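Local atomic coordinates of toxin protein (Yersinia entomophaga, PDB entry 6AQK), a protein that probably transfers ADP-ribose from NAD+ to target molecules, as the C-terminal ADP-ribosyltransferase toxin domain of RHS2. Residues Pro17-Gln22 and Ala172-Gly177; Ala97-Thr102 and Gly183-Pro188; Thr160-Phe165 and Thr216-Ile221; Asn191-Thr196 and Ile222-Leu227. One frame throughout, in Å; residues are numbered along the deposited sequence.

In the fold
Contacts 3 and 4 share strand 220-226 in the five-stranded sheet, with strand 161-167 parallel on one flank and strand 192-200 antiparallel on the other. Contact 2 ties the outer strand 101-106 to the two-stranded sheet through strand 184-187. Contact 1 carries this outward to helix 19-23. Its loop bonds to contact 2, with Val174 N 2.8 Å from Thr186 O. Phe187 CG of contact 2 meets Met226 CE of contact 4 at 3.7 Å. Contacts 1 and 3 lie about 24 Å apart, centre to centre. No substrate is bound. A platinum ion lies about 6 Å from the Ile195 side chain in contact 4.

Contact 1 of 4, residues Pro17-Gln22 and Ala172-Gly177; sequences PALYKQ and AGVSEG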
loop_
_atom_site.group_PDB
_atom_site.type_symbol
_atom_site.label_atom_id
_atom_site.label_comp_id
_atom_site.label_asym_id
_atom_site.label_seq_id
_atom_site.Cartn_x
_atom_site.Cartn_y
_atom_site.Cartn_z
ATOM N N PRO A 17 -5.150 12.923 14.724
ATOM C CA PRO A 17 -4.065 12.259 13.985
ATOM C C PRO A 17 -3.712 12.905 12.656
ATOM O O PRO A 17 -4.585 13.232 11.849
ATOM C CB PRO A 17 -4.635 10.885 13.764
ATOM C CG PRO A 17 -5.448 10.612 15.006
ATOM C CD PRO A 17 -6.083 11.948 15.332
ATOM N N ALA A 18 -2.434 13.204 12.472
ATOM C CA ALA A 18 -1.935 13.675 11.224
ATOM C C ALA A 18 -2.216 12.706 10.107
ATOM O O ALA A 18 -2.327 13.128 8.946
ATOM C CB ALA A 18 -0.447 13.943 11.342
ATOM N N LEU A 19 -2.364 11.425 10.443
ATOM C CA LEU A 19 -2.781 10.447 9.420
ATOM C C LEU A 19 -4.028 10.847 8.599
ATOM O O LEU A 19 -4.087 10.530 7.388
ATOM C CB LEU A 19 -2.971 9.063 10.035
ATOM C CG LEU A 19 -3.249 7.865 9.199
ATOM C CD1 LEU A 19 -2.127 7.755 8.186
ATOM C CD2 LEU A 19 -3.262 6.601 10.050
ATOM N N TYR A 20 -5.011 11.529 9.227
ATOM C CA TYR A 20 -6.198 11.980 8.500
ATOM C C TYR A 20 -5.833 12.817 7.283
ATOM O O TYR A 20 -6.524 12.723 6.243
ATOM C CB TYR A 20 -7.111 12.858 9.340
ATOM C CG TYR A 20 -7.988 12.119 10.317
ATOM C CD1 TYR A 20 -9.129 11.422 9.908
ATOM C CD2 TYR A 20 -7.763 12.238 11.676
ATOM C CE1 TYR A 20 -9.920 10.773 10.870
ATOM C CE2 TYR A 20 -8.530 11.601 12.622
ATOM C CZ TYR A 20 -9.586 10.881 12.243
ATOM O OH TYR A 20 -10.251 10.318 13.278
ATOM N N LYS A 21 -4.858 13.708 7.426
ATOM C CA LYS A 21 -4.383 14.516 6.283
ATOM C C LYS A 21 -3.985 13.722 5.027
ATOM O O LYS A 21 -4.241 14.161 3.915
ATOM C CB LYS A 21 -3.259 15.502 6.664
ATOM C CG LYS A 21 -3.675 16.601 7.660
ATOM C CD LYS A 21 -2.456 17.366 8.155
ATOM N N GLN A 22 -3.391 12.546 5.199
ATOM C CA GLN A 22 -2.990 11.721 4.094
ATOM C C GLN A 22 -4.158 10.927 3.484
ATOM O O GLN A 22 -4.101 10.521 2.327
ATOM C CB GLN A 22 -1.965 10.718 4.669
ATOM C CG GLN A 22 -1.325 9.828 3.660
ATOM C CD GLN A 22 -1.994 8.518 3.421
ATOM O OE1 GLN A 22 -2.889 8.095 4.127
ATOM N NE2 GLN A 22 -1.549 7.846 2.341
ATOM N N ALA A 172 3.012 -3.155 12.895
ATOM C CA ALA A 172 2.800 -1.711 12.925
ATOM C C ALA A 172 1.422 -1.266 12.411
ATOM O O ALA A 172 1.205 -0.100 12.213
ATOM C CB ALA A 172 3.917 -1.036 12.098
ATOM N N GLY A 173 0.468 -2.179 12.262
ATOM C CA GLY A 173 -0.844 -1.839 11.713
ATOM C C GLY A 173 -1.683 -1.140 12.769
ATOM O O GLY A 173 -1.787 -1.603 13.904
ATOM N N VAL A 174 -2.338 -0.057 12.377
ATOM C CA VAL A 174 -3.178 0.642 13.281
ATOM C C VAL A 174 -4.607 0.786 12.801
ATOM O O VAL A 174 -4.894 0.936 11.580
ATOM C CB VAL A 174 -2.592 2.015 13.512
ATOM C CG1 VAL A 174 -1.205 1.916 14.102
ATOM C CG2 VAL A 174 -2.569 2.893 12.279
ATOM N N SER A 175 -5.509 0.738 13.765
ATOM C CA SER A 175 -6.898 1.009 13.534
ATOM C C SER A 175 -7.132 2.432 13.845
ATOM O O SER A 175 -7.604 2.781 14.920
ATOM C CB SER A 175 -7.747 0.044 14.361
ATOM O OG SER A 175 -9.096 0.317 14.145
ATOM N N GLU A 176 -6.733 3.304 12.937
ATOM C CA GLU A 176 -6.733 4.719 13.200
ATOM C C GLU A 176 -7.014 5.513 11.924
ATOM O O GLU A 176 -6.555 5.144 10.897
ATOM C CB GLU A 176 -5.348 5.080 13.766
ATOM C CG GLU A 176 -5.276 6.387 14.482
ATOM C CD GLU A 176 -5.996 6.390 15.812
ATOM O OE1 GLU A 176 -6.936 7.139 15.891
ATOM O OE2 GLU A 176 -5.674 5.650 16.765
ATOM N N GLY A 177 -7.758 6.607 12.016
ATOM C CA GLY A 177 -8.016 7.459 10.850
ATOM C C GLY A 177 -9.399 7.312 10.227
ATOM O O GLY A 177 -10.324 6.806 10.812
#
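Gly177 lies over one face of the Tyr20 ring. Its CA is 4.2 Å from the ring centroid and 24° off the normal, a CH-pi contact displaced toward the rim. The closest pair is Tyr20 CE1 and Gly177 C, at 3.6 Å. The Gly177 backbone is extended with a positive phi (103°), where a CB would be jammed against the carbonyl O of Glu176 and lie near Leu19 CD2.

Leu19 reaches into the loop with one methyl. Its CG is anti to the backbone N (chi1 -173°). CD2 then comes 3.7 Å from Glu176 O and 4.4 Å from Val174 CG2. Pro17 and Glu176 cross at about a right angle, and Pro17 CG is 3.9 Å from Glu176 OE1. The Glu176 chain bends at chi2. Its other oxygen, OE2, is hydrogen-bonded to His95 ND1, which helps fix the carboxylate.

No hydrogen bond joins 17-22 to 172-177; the contact is made by van der Waals and CH-pi packing. Bonds that do not cross the contact help position each side. Tyr20 N bonds back to Pro17 O at 3.2 Å, and Ala18 N bonds to Glu90. On the loop side, Ala172 O accepts from Trp91 NE1, and the backbone of Ser175 pairs with His95.

Ala18, just before helix 19-23, and Gln22 within it touch helix 74-90; Lys21 and Gln22 touch helix 27-39. The loop runs between strand 161-167 and strand 184-187, and the backbone of Gly173 bonds to Ala97 in the loop leading to strand 101-106.

Contact 2 of 4, residues Ala97-Thr102 and Gly183-Pro188; sequences ADVNET and GEVTFP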
loop_
_atom_site.group_PDB
_atom_site.type_symbol
_atom_site.label_atom_id
_atom_site.label_comp_id
_atom_site.label_asym_id
_atom_site.label_seq_id
_atom_site.Cartn_x
_atom_site.Cartn_y
_atom_site.Cartn_z
ATOM N N ALA A 97 -4.018 -2.270 15.683
ATOM C CA ALA A 97 -5.092 -3.194 15.307
ATOM C C ALA A 97 -4.775 -4.509 15.975
ATOM O O ALA A 97 -3.624 -4.838 16.072
ATOM C CB ALA A 97 -5.149 -3.364 13.795
ATOM N N ASP A 98 -5.802 -5.262 16.375
ATOM C CA ASP A 98 -5.585 -6.541 17.078
ATOM C C ASP A 98 -6.127 -7.753 16.292
ATOM O O ASP A 98 -6.465 -8.768 16.876
ATOM C CB ASP A 98 -6.247 -6.503 18.478
ATOM C CG ASP A 98 -7.749 -6.170 18.421
ATOM O OD1 ASP A 98 -8.335 -6.039 17.311
ATOM O OD2 ASP A 98 -8.350 -6.008 19.504
ATOM N N VAL A 99 -6.261 -7.621 14.982
ATOM C CA VAL A 99 -6.625 -8.760 14.135
ATOM C C VAL A 99 -5.348 -9.499 13.767
ATOM O O VAL A 99 -4.279 -8.935 13.825
ATOM C CB VAL A 99 -7.454 -8.301 12.891
ATOM C CG1 VAL A 99 -8.823 -7.843 13.341
ATOM C CG2 VAL A 99 -6.730 -7.184 12.125
ATOM N N ASN A 100 -5.487 -10.756 13.374
ATOM C CA ASN A 100 -4.401 -11.645 12.942
ATOM C C ASN A 100 -4.002 -11.484 11.483
ATOM O O ASN A 100 -2.929 -11.906 11.100
ATOM C CB ASN A 100 -4.792 -13.140 13.073
ATOM C CG ASN A 100 -4.919 -13.582 14.505
ATOM O OD1 ASN A 100 -4.218 -13.056 15.405
ATOM N ND2 ASN A 100 -5.832 -14.544 14.741
ATOM N N GLU A 101 -4.870 -10.878 10.705
ATOM C CA GLU A 101 -4.721 -10.867 9.236
ATOM C C GLU A 101 -5.561 -9.721 8.657
ATOM O O GLU A 101 -6.634 -9.371 9.173
ATOM C CB GLU A 101 -5.094 -12.214 8.587
ATOM C CG GLU A 101 -6.498 -12.657 8.886
ATOM C CD GLU A 101 -6.919 -14.013 8.308
ATOM O OE1 GLU A 101 -8.151 -14.262 8.441
ATOM O OE2 GLU A 101 -6.097 -14.789 7.753
ATOM N N THR A 102 -5.040 -9.163 7.580
ATOM C CA THR A 102 -5.743 -8.134 6.808
ATOM C C THR A 102 -5.496 -8.403 5.309
ATOM O O THR A 102 -4.774 -9.345 4.931
ATOM C CB THR A 102 -5.310 -6.740 7.139
ATOM O OG1 THR A 102 -3.933 -6.553 6.753
ATOM C CG2 THR A 102 -5.538 -6.456 8.531
ATOM N N GLY A 183 -13.363 -0.718 9.202
ATOM C CA GLY A 183 -12.494 -1.876 9.217
ATOM C C GLY A 183 -11.096 -1.679 8.600
ATOM O O GLY A 183 -10.382 -2.635 8.374
ATOM N N GLU A 184 -10.709 -0.450 8.331
ATOM C CA GLU A 184 -9.415 -0.227 7.644
ATOM C C GLU A 184 -8.313 -0.293 8.696
ATOM O O GLU A 184 -8.452 0.327 9.777
ATOM C CB GLU A 184 -9.449 1.085 6.908
ATOM C CG GLU A 184 -8.158 1.442 6.197
ATOM C CD GLU A 184 -8.388 2.495 5.088
ATOM O OE1 GLU A 184 -7.989 3.674 5.231
ATOM O OE2 GLU A 184 -8.964 2.138 4.073
ATOM N N VAL A 185 -7.235 -1.043 8.392
ATOM C CA VAL A 185 -6.031 -1.078 9.201
ATOM C C VAL A 185 -4.896 -0.515 8.360
ATOM O O VAL A 185 -4.637 -1.022 7.292
ATOM C CB VAL A 185 -5.706 -2.543 9.606
ATOM C CG1 VAL A 185 -4.363 -2.632 10.288
ATOM C CG2 VAL A 185 -6.832 -3.159 10.430
ATOM N N THR A 186 -4.197 0.478 8.865
ATOM C CA THR A 186 -3.134 1.114 8.121
ATOM C C THR A 186 -1.729 0.852 8.608
ATOM O O THR A 186 -1.474 0.712 9.855
ATOM C CB THR A 186 -3.415 2.642 8.182
ATOM O OG1 THR A 186 -4.805 2.862 7.900
ATOM C CG2 THR A 186 -2.544 3.452 7.170
ATOM N N PHE A 187 -0.782 0.850 7.665
ATOM C CA PHE A 187 0.609 0.551 7.964
ATOM C C PHE A 187 1.415 1.722 7.564
ATOM O O PHE A 187 1.021 2.461 6.665
ATOM C CB PHE A 187 1.068 -0.708 7.279
ATOM C CG PHE A 187 0.418 -1.936 7.831
ATOM C CD1 PHE A 187 -0.884 -2.269 7.474
ATOM C CD2 PHE A 187 1.045 -2.660 8.822
ATOM C CE1 PHE A 187 -1.482 -3.403 7.985
ATOM C CE2 PHE A 187 0.464 -3.809 9.333
ATOM C CZ PHE A 187 -0.815 -4.160 8.937
ATOM N N PRO A 188 2.528 1.961 8.262
ATOM C CA PRO A 188 3.271 3.153 7.985
ATOM C C PRO A 188 4.194 3.109 6.783
ATOM O O PRO A 188 4.567 2.042 6.282
ATOM C CB PRO A 188 4.067 3.348 9.304
ATOM C CG PRO A 188 4.369 1.948 9.672
ATOM C CD PRO A 188 3.108 1.224 9.383
#
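Apolar contacts dominate, and Val185 is at the centre of them. Its CG1 is anti to the backbone N (chi1 172°), and its two methyls spread against Ala97. Ala97 CB is 3.7 Å from Val185 CG1 and 3.8 Å from Val185 CG2. The CG2 methyl also meets Thr102 CG2 at 4.0 Å, the two side chains crossing at about a right angle. A looser touch comes from Val99, whose CG2 is 4.4 Å from Val185 CG2.

The one polar side-chain atom at the interface is the Thr102 hydroxyl. Thr102 and Phe187 reach toward each other tip to tip, with OG1 4.2 Å from Phe187 CE1. OG1 occupies the crowded position between the backbone N and the carbonyl carbon. It forms a weak hydrogen bond with the hydroxyl of Thr147.

Hydrogen bonds run past the contact and not across it. The backbone of Thr102 pairs with Phe165 of strand 161-167, in the five-stranded sheet where strand 101-106 is outermost. The backbone of Val185 pairs with Thr147 in the two-stranded sheet. The contact joins the loop into strand 101-106, and the start of that strand, to strand 184-187, consistent with the two-sheet core of ADP-ribosyltransferases.

The chemistry is that of a small buried methyl cluster: the segments meet through apolar van der Waals contacts, the Val99 one loose. No hydrogen bond joins them; the weak Thr102-Thr147 bond links the two sheets beside the cluster.

Contact 3 of 4, residues Thr160-Phe165 and Thr216-Ile221; sequences TIMWHF and TSHRYI
Met162 CB sits almost exactly over the centre of the His218 ring, 3.7 Å from the centroid and 3° off the normal. This is a CH-pi contact. On another side the same CB meets Ile221 CD1 at 3.9 Å. The chain then leaves CB with CG anti to the backbone N (chi1 -172°). CG runs above the ring and comes 4.1 Å from His218 NE2. SD follows and approaches the ring obliquely, 3.6 Å from His218 NE2. A bend at chi3 (82°) turns CE back toward Ile221, where it is 4.2 Å from CD1. Tyr207 and Phe103 also touch this side chain. The His218 ring is held by a hydrogen bond between its ND1 and Lys159 O.

The backbones make the parallel pair of the mixed five-stranded sheet, consistent with an ADP-ribosyltransferase fold. Ile161 pairs with Tyr220, and Met162 with Ile221. Met162 N donates to Tyr220 O at 2.9 Å, nearly along the C=O axis. Thr160 O accepts two bonds in its carbonyl plane, from Arg219 N at 2.8 Å and from Tyr220 N at 3.2 Å. These bonds lead the incoming loop into strand 220-226.

On the face opposite Met162, Ile161 CG1 packs obliquely against Tyr220 CB. Thr160 CG2 rests on the aliphatic start of Arg219. The Arg219 chain bends twice and folds back on its own loop. NH1 and NH2 together grip Thr216 O, which lies in the guanidinium plane, while NE bonds to Leu201 O.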
loop_
_atom_site.group_PDB
_atom_site.type_symbol
_atom_site.label_atom_id
_atom_site.label_comp_id
_atom_site.label_asym_id
_atom_site.label_seq_id
_atom_site.Cartn_x
_atom_site.Cartn_y
_atom_site.Cartn_z
ATOM N N THR A 160 -7.696 -6.903 -9.201
ATOM C CA THR A 160 -6.965 -7.960 -9.864
ATOM C C THR A 160 -5.983 -8.669 -8.922
ATOM O O THR A 160 -5.747 -9.896 -9.039
ATOM C CB THR A 160 -6.298 -7.442 -11.160
ATOM O OG1 THR A 160 -7.306 -6.862 -11.992
ATOM C CG2 THR A 160 -5.579 -8.547 -11.930
ATOM N N ILE A 161 -5.362 -7.904 -8.029
ATOM C CA ILE A 161 -4.346 -8.433 -7.118
ATOM C C ILE A 161 -4.894 -8.278 -5.702
ATOM O O ILE A 161 -5.440 -7.236 -5.323
ATOM C CB ILE A 161 -3.023 -7.640 -7.267
ATOM C CG1 ILE A 161 -2.532 -7.789 -8.711
ATOM C CG2 ILE A 161 -1.962 -8.105 -6.266
ATOM C CD1 ILE A 161 -1.496 -6.810 -9.157
ATOM N N MET A 162 -4.753 -9.321 -4.905
ATOM C CA MET A 162 -5.098 -9.223 -3.506
ATOM C C MET A 162 -3.888 -9.633 -2.668
ATOM O O MET A 162 -3.270 -10.667 -2.909
ATOM C CB MET A 162 -6.284 -10.095 -3.102
ATOM C CG MET A 162 -6.761 -9.841 -1.681
ATOM S SD MET A 162 -7.989 -11.047 -1.023
ATOM C CE MET A 162 -6.840 -12.293 -0.538
ATOM N N TRP A 163 -3.569 -8.843 -1.664
ATOM C CA TRP A 163 -2.623 -9.248 -0.664
ATOM C C TRP A 163 -3.333 -9.885 0.526
ATOM O O TRP A 163 -4.373 -9.434 0.958
ATOM C CB TRP A 163 -1.878 -8.035 -0.118
ATOM C CG TRP A 163 -1.244 -7.073 -1.067
ATOM C CD1 TRP A 163 -1.866 -6.188 -1.895
ATOM C CD2 TRP A 163 0.202 -6.804 -1.215
ATOM N NE1 TRP A 163 -0.941 -5.402 -2.554
ATOM C CE2 TRP A 163 0.326 -5.745 -2.154
ATOM C CE3 TRP A 163 1.365 -7.354 -0.672
ATOM C CZ2 TRP A 163 1.556 -5.213 -2.512
ATOM C CZ3 TRP A 163 2.581 -6.805 -1.015
ATOM C CH2 TRP A 163 2.666 -5.768 -1.964
ATOM N N HIS A 164 -2.719 -10.919 1.076
ATOM C CA HIS A 164 -3.200 -11.548 2.287
ATOM C C HIS A 164 -2.072 -11.444 3.272
ATOM O O HIS A 164 -1.044 -12.114 3.133
ATOM C CB HIS A 164 -3.551 -13.009 2.028
ATOM C CG HIS A 164 -4.061 -13.714 3.233
ATOM N ND1 HIS A 164 -4.268 -15.068 3.260
ATOM C CD2 HIS A 164 -4.388 -13.248 4.463
ATOM C CE1 HIS A 164 -4.735 -15.412 4.449
ATOM N NE2 HIS A 164 -4.824 -14.323 5.195
ATOM N N PHE A 165 -2.289 -10.576 4.253
ATOM C CA PHE A 165 -1.313 -10.241 5.284
ATOM C C PHE A 165 -1.540 -11.042 6.542
ATOM O O PHE A 165 -2.637 -11.093 7.081
ATOM C CB PHE A 165 -1.411 -8.787 5.602
ATOM C CG PHE A 165 -0.914 -7.911 4.471
ATOM C CD1 PHE A 165 0.399 -7.996 4.016
ATOM C CD2 PHE A 165 -1.753 -6.996 3.883
ATOM C CE1 PHE A 165 0.840 -7.231 2.948
ATOM C CE2 PHE A 165 -1.326 -6.268 2.820
ATOM C CZ PHE A 165 -0.056 -6.337 2.385
ATOM N N THR A 216 -14.069 -14.216 -7.337
ATOM C CA THR A 216 -13.458 -14.732 -8.521
ATOM C C THR A 216 -12.776 -13.645 -9.351
ATOM O O THR A 216 -12.380 -13.907 -10.486
ATOM C CB THR A 216 -14.529 -15.424 -9.394
ATOM O OG1 THR A 216 -15.533 -14.456 -9.777
ATOM C CG2 THR A 216 -15.131 -16.563 -8.610
ATOM N N SER A 217 -12.561 -12.445 -8.783
ATOM C CA SER A 217 -11.918 -11.409 -9.538
ATOM C C SER A 217 -10.403 -11.283 -9.377
ATOM O O SER A 217 -9.775 -10.667 -10.219
ATOM C CB SER A 217 -12.568 -10.084 -9.201
ATOM O OG SER A 217 -13.952 -10.159 -9.233
ATOM N N HIS A 218 -9.786 -11.898 -8.339
ATOM C CA HIS A 218 -8.332 -11.799 -8.183
ATOM C C HIS A 218 -7.639 -12.797 -9.138
ATOM O O HIS A 218 -7.874 -13.988 -9.096
ATOM C CB HIS A 218 -7.920 -12.129 -6.723
ATOM C CG HIS A 218 -8.749 -11.444 -5.690
ATOM N ND1 HIS A 218 -9.053 -10.102 -5.765
ATOM C CD2 HIS A 218 -9.350 -11.904 -4.560
ATOM C CE1 HIS A 218 -9.811 -9.766 -4.739
ATOM N NE2 HIS A 218 -10.021 -10.846 -3.997
ATOM N N ARG A 219 -6.727 -12.324 -9.946
ATOM C CA ARG A 219 -5.821 -13.207 -10.693
ATOM C C ARG A 219 -4.535 -13.501 -9.933
ATOM O O ARG A 219 -3.844 -14.468 -10.248
ATOM C CB ARG A 219 -5.535 -12.628 -12.123
ATOM C CG ARG A 219 -6.807 -12.248 -12.911
ATOM C CD ARG A 219 -7.476 -13.477 -13.564
ATOM N NE ARG A 219 -8.041 -14.504 -12.682
ATOM C CZ ARG A 219 -9.251 -14.441 -12.095
ATOM N NH1 ARG A 219 -9.643 -15.416 -11.295
ATOM N NH2 ARG A 219 -10.069 -13.393 -12.246
ATOM N N TYR A 220 -4.147 -12.642 -8.991
ATOM C CA TYR A 220 -2.885 -12.784 -8.270
ATOM C C TYR A 220 -3.094 -12.533 -6.764
ATOM O O TYR A 220 -3.798 -11.601 -6.374
ATOM C CB TYR A 220 -1.814 -11.787 -8.757
ATOM C CG TYR A 220 -1.522 -12.061 -10.178
ATOM C CD1 TYR A 220 -0.687 -13.106 -10.511
ATOM C CD2 TYR A 220 -2.190 -11.386 -11.188
ATOM C CE1 TYR A 220 -0.463 -13.446 -11.828
ATOM C CE2 TYR A 220 -2.002 -11.720 -12.543
ATOM C CZ TYR A 220 -1.128 -12.774 -12.836
ATOM O OH TYR A 220 -0.867 -13.196 -14.135
ATOM N N ILE A 221 -2.509 -13.417 -5.967
ATOM C CA ILE A 221 -2.457 -13.306 -4.525
ATOM C C ILE A 221 -1.029 -13.156 -4.050
ATOM O O ILE A 221 -0.135 -13.959 -4.388
ATOM C CB ILE A 221 -3.087 -14.519 -3.808
ATOM C CG1 ILE A 221 -4.485 -14.858 -4.413
ATOM C CG2 ILE A 221 -3.146 -14.245 -2.290
ATOM C CD1 ILE A 221 -5.601 -13.806 -4.248
#

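Contact 4 of 4, residues Asn191-Thr196 and Ile222-Leu227; sequences NRMKIT and IKARML
Strands 192-196 and 222-226 run antiparallel with their directions 143° apart, and Lys194 and Arg225 form a hydrogen-bonded pair. Lys194 N donates to Arg225 O at 3.0 Å, and Arg225 N donates to Lys194 O at 2.9 Å. Leu227 N to Arg192 O and Thr196 N to Lys223 O continue the bonding in both directions. This is the antiparallel part of the mixed five-stranded sheet, consistent with the core of an ADP-ribosyltransferase.

Met193, Ile195, Ala224 and Met226 share the buried face. Met193 and Met226 lie side by side, with Met193 CE 3.8 Å from Met226 SD. Met193 CG takes the crowded position between the backbone N and the carbonyl carbon (chi1 67°). Asn191 crosses Met226 at about a right angle, and its ND2 touches Met226 SD at 3.3 Å. Ile195 CD1 packs against Ala224 CB.

Lys194 and Arg225 stand on the other face. Their aliphatic parts run alongside each other, CD to CD 4.0 Å. Their charged ends are apart, with Lys194 NZ 6.6 Å from Arg225 NE. Each has acidic partners: Asp136 for Lys194, Asp166 and Glu168 for Arg225. Such pairing would offset the repulsion of like charges.

At one end, Leu227 CD1 lies over a face of the Arg192 guanidinium, toward its rim. Arg192 NH2 also makes a salt bridge with Glu138. At the same end of the strands, one water donates to both Asn191 OD1, at 2.7 Å, and Leu227 O, at 2.8 Å.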
loop_
_atom_site.group_PDB
_atom_site.type_symbol
_atom_site.label_atom_id
_atom_site.label_comp_id
_atom_site.label_asym_id
_atom_site.label_seq_id
_atom_site.Cartn_x
_atom_site.Cartn_y
_atom_site.Cartn_z
ATOM N N ASN A 191 7.046 0.453 6.294
ATOM C CA ASN A 191 6.660 -0.744 7.011
ATOM C C ASN A 191 7.392 -1.945 6.425
ATOM O O ASN A 191 7.450 -2.106 5.201
ATOM C CB ASN A 191 5.153 -0.924 6.882
ATOM C CG ASN A 191 4.648 -2.155 7.571
ATOM O OD1 ASN A 191 4.827 -2.271 8.767
ATOM N ND2 ASN A 191 4.011 -3.071 6.816
ATOM N N ARG A 192 7.915 -2.786 7.309
ATOM C CA ARG A 192 8.615 -3.987 6.907
ATOM C C ARG A 192 7.674 -5.134 6.718
ATOM O O ARG A 192 6.885 -5.448 7.601
ATOM C CB ARG A 192 9.695 -4.361 7.966
ATOM C CG ARG A 192 10.864 -3.372 7.946
ATOM C CD ARG A 192 12.007 -3.638 8.925
ATOM N NE ARG A 192 11.600 -4.505 10.019
ATOM C CZ ARG A 192 12.002 -5.767 10.234
ATOM N NH1 ARG A 192 11.532 -6.413 11.286
ATOM N NH2 ARG A 192 12.884 -6.394 9.446
ATOM N N MET A 193 7.815 -5.791 5.586
ATOM C CA MET A 193 7.048 -7.000 5.287
ATOM C C MET A 193 7.951 -8.058 4.634
ATOM O O MET A 193 8.966 -7.751 4.010
ATOM C CB MET A 193 5.852 -6.692 4.417
ATOM C CG MET A 193 6.128 -6.224 3.015
ATOM S SD MET A 193 4.616 -6.009 1.986
ATOM C CE MET A 193 3.785 -4.762 2.931
ATOM N N LYS A 194 7.542 -9.301 4.778
ATOM C CA LYS A 194 8.238 -10.435 4.196
ATOM C C LYS A 194 7.284 -11.106 3.230
ATOM O O LYS A 194 6.249 -11.541 3.687
ATOM C CB LYS A 194 8.655 -11.378 5.308
ATOM C CG LYS A 194 9.393 -12.618 4.844
ATOM C CD LYS A 194 9.522 -13.478 6.090
ATOM C CE LYS A 194 9.990 -14.899 5.835
ATOM N NZ LYS A 194 11.472 -14.878 5.708
ATOM N N ILE A 195 7.601 -11.065 1.940
ATOM C CA ILE A 195 6.788 -11.714 0.921
ATOM C C ILE A 195 7.109 -13.201 1.055
ATOM O O ILE A 195 8.291 -13.605 0.926
ATOM C CB ILE A 195 7.111 -11.269 -0.496
ATOM C CG1 ILE A 195 7.107 -9.721 -0.618
ATOM C CG2 ILE A 195 6.126 -11.918 -1.504
ATOM C CD1 ILE A 195 5.844 -9.063 -0.136
ATOM N N THR A 196 6.072 -14.007 1.274
ATOM C CA THR A 196 6.289 -15.431 1.355
ATOM C C THR A 196 5.799 -16.246 0.189
ATOM O O THR A 196 6.287 -17.376 -0.009
ATOM C CB THR A 196 5.721 -16.019 2.645
ATOM O OG1 THR A 196 4.303 -15.878 2.635
ATOM C CG2 THR A 196 6.253 -15.211 3.831
ATOM N N ILE A 222 -0.807 -12.106 -3.293
ATOM C CA ILE A 222 0.477 -11.922 -2.616
ATOM C C ILE A 222 0.265 -12.249 -1.148
ATOM O O ILE A 222 -0.438 -11.577 -0.475
ATOM C CB ILE A 222 1.025 -10.509 -2.775
ATOM C CG1 ILE A 222 1.052 -10.091 -4.257
ATOM C CG2 ILE A 222 2.374 -10.444 -2.114
ATOM C CD1 ILE A 222 1.349 -8.605 -4.415
ATOM N N LYS A 223 0.930 -13.288 -0.639
ATOM C CA LYS A 223 0.978 -13.580 0.779
ATOM C C LYS A 223 2.249 -12.967 1.373
ATOM O O LYS A 223 3.342 -13.182 0.873
ATOM C CB LYS A 223 1.029 -15.094 1.013
ATOM C CG LYS A 223 -0.221 -15.763 0.458
ATOM C CD LYS A 223 -0.420 -17.205 0.910
ATOM C CE LYS A 223 -0.795 -17.331 2.379
ATOM N NZ LYS A 223 -0.695 -18.793 2.731
ATOM N N ALA A 224 2.068 -12.256 2.474
ATOM C CA ALA A 224 3.131 -11.570 3.158
ATOM C C ALA A 224 2.879 -11.475 4.641
ATOM O O ALA A 224 1.735 -11.525 5.100
ATOM C CB ALA A 224 3.285 -10.177 2.583
ATOM N N ARG A 225 3.962 -11.307 5.407
ATOM C CA ARG A 225 3.914 -11.146 6.829
ATOM C C ARG A 225 4.257 -9.767 7.165
ATOM O O ARG A 225 5.215 -9.235 6.608
ATOM C CB ARG A 225 4.929 -12.061 7.503
ATOM C CG ARG A 225 4.873 -13.494 7.008
ATOM C CD ARG A 225 5.948 -14.413 7.645
ATOM N NE ARG A 225 5.883 -14.491 9.104
ATOM C CZ ARG A 225 4.942 -15.125 9.815
ATOM N NH1 ARG A 225 3.930 -15.744 9.222
ATOM N NH2 ARG A 225 5.006 -15.129 11.148
ATOM N N MET A 226 3.458 -9.150 8.034
ATOM C CA MET A 226 3.796 -7.775 8.506
ATOM C C MET A 226 4.702 -7.966 9.744
ATOM O O MET A 226 4.339 -8.655 10.648
ATOM C CB MET A 226 2.531 -7.016 8.834
ATOM C CG MET A 226 1.598 -6.871 7.638
ATOM S SD MET A 226 2.409 -5.927 6.332
ATOM C CE MET A 226 1.085 -4.877 5.723
ATOM N N LEU A 227 5.881 -7.389 9.711
ATOM C CA LEU A 227 6.942 -7.662 10.709
ATOM C C LEU A 227 6.932 -6.598 11.786
ATOM O O LEU A 227 6.424 -5.490 11.543
ATOM C CB LEU A 227 8.319 -7.636 10.034
ATOM C CG LEU A 227 8.501 -8.562 8.804
ATOM C CD1 LEU A 227 9.876 -8.457 8.145
ATOM C CD2 LEU A 227 8.188 -9.984 9.206
HETATM O O HOH W 1 4.164 -4.283 10.427
HETATM O O HOH W 2 7.279 -2.570 10.187
#